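Local coordinates for CigR Protein (Salmonella enterica subsp. enterica serovar Typhimurium, PDB 4EW5) that is of unknown molecular function but is a putative inner membrane protein, represented here by its C-terminal domain, at residues A[60-63]-A[64-68]. Residues are numbered along the deposited sequence; the frame is centred on the assembly and turned at random.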
ATOM      1  N   ALA A  60      -2.442  11.228  16.336  1.00 28.21           N
ATOM      2  CA  ALA A  60      -0.995  11.026  16.240  1.00 29.04           C
ATOM      3  C   ALA A  60      -0.622   9.578  16.215  1.00 28.96           C
ATOM      4  O   ALA A  60       0.293   9.191  15.467  1.00 31.04           O
ATOM      5  CB  ALA A  60      -0.241  11.738  17.405  1.00 27.58           C
ATOM      6  N   SER A  61      -1.317   8.743  16.967  1.00 30.02           N
ATOM      7  CA  SER A  61      -1.006   7.318  16.957  1.00 31.13           C
ATOM      8  C   SER A  61      -1.103   6.769  15.538  1.00 29.85           C
ATOM      9  O   SER A  61      -0.273   5.936  15.131  1.00 30.79           O
ATOM     10  CB  SER A  61      -1.988   6.479  17.809  1.00 32.14           C
ATOM     11  OG  SER A  61      -3.333   6.795  17.399  1.00 34.83           O
HETATM   12  N   MSE A  62      -2.102   7.178  14.774  1.00 24.61           N
HETATM   13  CA  MSE A  62      -2.218   6.700  13.406  1.00 22.59           C
HETATM   14  C   MSE A  62      -1.300   7.419  12.425  1.00 22.31           C
HETATM   15  O   MSE A  62      -0.773   6.790  11.492  1.00 22.91           O
HETATM   16  CB  MSE A  62      -3.679   6.766  12.949  1.00 23.29           C
HETATM   17  CG  MSE A  62      -3.899   6.311  11.570  1.00 23.10           C
HETATM   18 SE   MSE A  62      -5.852   5.864  11.408  0.65 24.61          SE
HETATM   19  CE  MSE A  62      -5.801   5.230   9.625  1.00 19.35           C
ATOM     20  N   LEU A  63      -1.107   8.713  12.580  1.00 23.89           N
ATOM     21  CA  LEU A  63      -0.231   9.463  11.721  1.00 26.10           C
ATOM     22  C   LEU A  63       1.218   9.002  11.773  1.00 26.36           C
ATOM     23  O   LEU A  63       1.917   9.130  10.791  1.00 27.04           O
ATOM     24  CB  LEU A  63      -0.272  10.945  12.052  1.00 26.20           C
ATOM     25  CG  LEU A  63      -1.485  11.713  11.582  1.00 26.35           C
ATOM     26  CD1 LEU A  63      -1.319  13.207  11.885  1.00 26.34           C
ATOM     27  CD2 LEU A  63      -1.713  11.541  10.092  1.00 27.08           C
ATOM     28  N   GLY A  64       1.634   8.468  12.909  1.00 23.96           N
ATOM     29  CA  GLY A  64       2.911   7.814  13.024  1.00 25.77           C
ATOM     30  C   GLY A  64       3.157   6.632  12.113  1.00 26.57           C
ATOM     31  O   GLY A  64       4.338   6.259  11.917  1.00 27.92           O
ATOM     32  N   GLN A  65       2.066   6.028  11.567  1.00 22.04           N
ATOM     33  CA  GLN A  65       2.107   4.801  10.793  1.00 25.29           C
ATOM     34  C   GLN A  65       1.694   4.952   9.354  1.00 24.64           C
ATOM     35  O   GLN A  65       1.519   3.953   8.663  1.00 26.17           O
ATOM     36  CB  GLN A  65       1.175   3.735  11.466  1.00 26.26           C
ATOM     37  CG  GLN A  65       1.341   3.727  12.965  1.00 31.65           C
ATOM     38  CD  GLN A  65       2.609   3.053  13.309  1.00 36.89           C
ATOM     39  OE1 GLN A  65       2.930   2.019  12.705  1.00 44.05           O
ATOM     40  NE2 GLN A  65       3.365   3.621  14.253  1.00 40.56           N
ATOM     41  N   LEU A  66       1.443   6.179   8.936  1.00 22.51           N
ATOM     42  CA  LEU A  66       1.183   6.547   7.595  1.00 21.59           C
ATOM     43  C   LEU A  66       2.327   7.450   7.084  1.00 20.79           C
ATOM     44  O   LEU A  66       2.957   8.137   7.829  1.00 19.58           O
ATOM     45  CB  LEU A  66      -0.104   7.398   7.526  1.00 22.46           C
ATOM     46  CG  LEU A  66      -1.385   6.682   7.946  1.00 22.94           C
ATOM     47  CD1 LEU A  66      -2.515   7.676   8.008  1.00 21.96           C
ATOM     48  CD2 LEU A  66      -1.680   5.552   6.964  1.00 23.27           C
ATOM     49  N   PRO A  67       2.594   7.427   5.786  1.00 21.21           N
ATOM     50  CA  PRO A  67       3.663   8.276   5.244  1.00 21.00           C
ATOM     51  C   PRO A  67       3.472   9.757   5.458  1.00 19.85           C
ATOM     52  O   PRO A  67       2.332  10.286   5.477  1.00 20.79           O
ATOM     53  CB  PRO A  67       3.647   7.971   3.718  1.00 22.31           C
ATOM     54  CG  PRO A  67       3.011   6.658   3.616  1.00 23.22           C
ATOM     55  CD  PRO A  67       1.958   6.618   4.753  1.00 21.42           C
ATOM     56  N   TYR A  68       4.561  10.477   5.626  1.00 19.63           N
ATOM     57  CA  TYR A  68       4.472  11.870   5.929  1.00 20.24           C
ATOM     58  C   TYR A  68       5.083  12.616   4.759  1.00 19.61           C
ATOM     59  O   TYR A  68       6.239  12.372   4.398  1.00 21.20           O
ATOM     60  CB  TYR A  68       5.252  12.185   7.243  1.00 21.49           C
ATOM     61  CG  TYR A  68       5.515  13.678   7.413  1.00 22.97           C
ATOM     62  CD1 TYR A  68       4.473  14.615   7.285  1.00 24.06           C
ATOM     63  CD2 TYR A  68       6.761  14.154   7.670  1.00 24.22           C
ATOM     64  CE1 TYR A  68       4.722  15.975   7.465  1.00 24.83           C
ATOM     65  CE2 TYR A  68       7.026  15.530   7.807  1.00 25.17           C
ATOM     66  CZ  TYR A  68       5.996  16.430   7.711  1.00 25.79           C
ATOM     67  OH  TYR A  68       6.200  17.777   7.792  1.00 26.49           O
TER
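M62 and L66 meet through one methyl branch: CD1 of L66 lies 4.1 Å from CG of M62, and the two side chains run at a slant to each other instead of side by side. M62, a selenomethionine, holds CG anti to its backbone N (chi1 180°), which points CG at the L66 methyl; the chain beyond it is extended. The methyl is shared, since L63 makes a looser apolar approach to it, its CD2 4.5 Å from the same CD1 of L66.

The backbone evidence places the helix end here. G64 N donates to A60 O at 3.0 Å, an i to i+4 bond with an N-H...O angle of 159°. One residue on, Q65 N reaches M62 O at 2.9 Å, an i to i+3 bond whose donor stands 56° out of the carbonyl plane. Separately, L63 to L66 form a type I beta turn. M62 O is also approached by carbon, with Q65 CB and L66 CG each 3.6 Å away. CG of Q65 packs 3.5 Å from S61 O, and the bend at chi2 carries the amide on from there.

M62 and L66 are buried, with L23 of helix 11-26 and L81 of strand 80-85 touching both, while W74 touches L63 and L66. Q65 packs on Q22 of the second subunit. This is a short helical turn closing into a type I beta turn, which fits M62 and L66 between helix 11-26 and the antiparallel sheet and sets L63 against strand 72-77, to which the chain then leads.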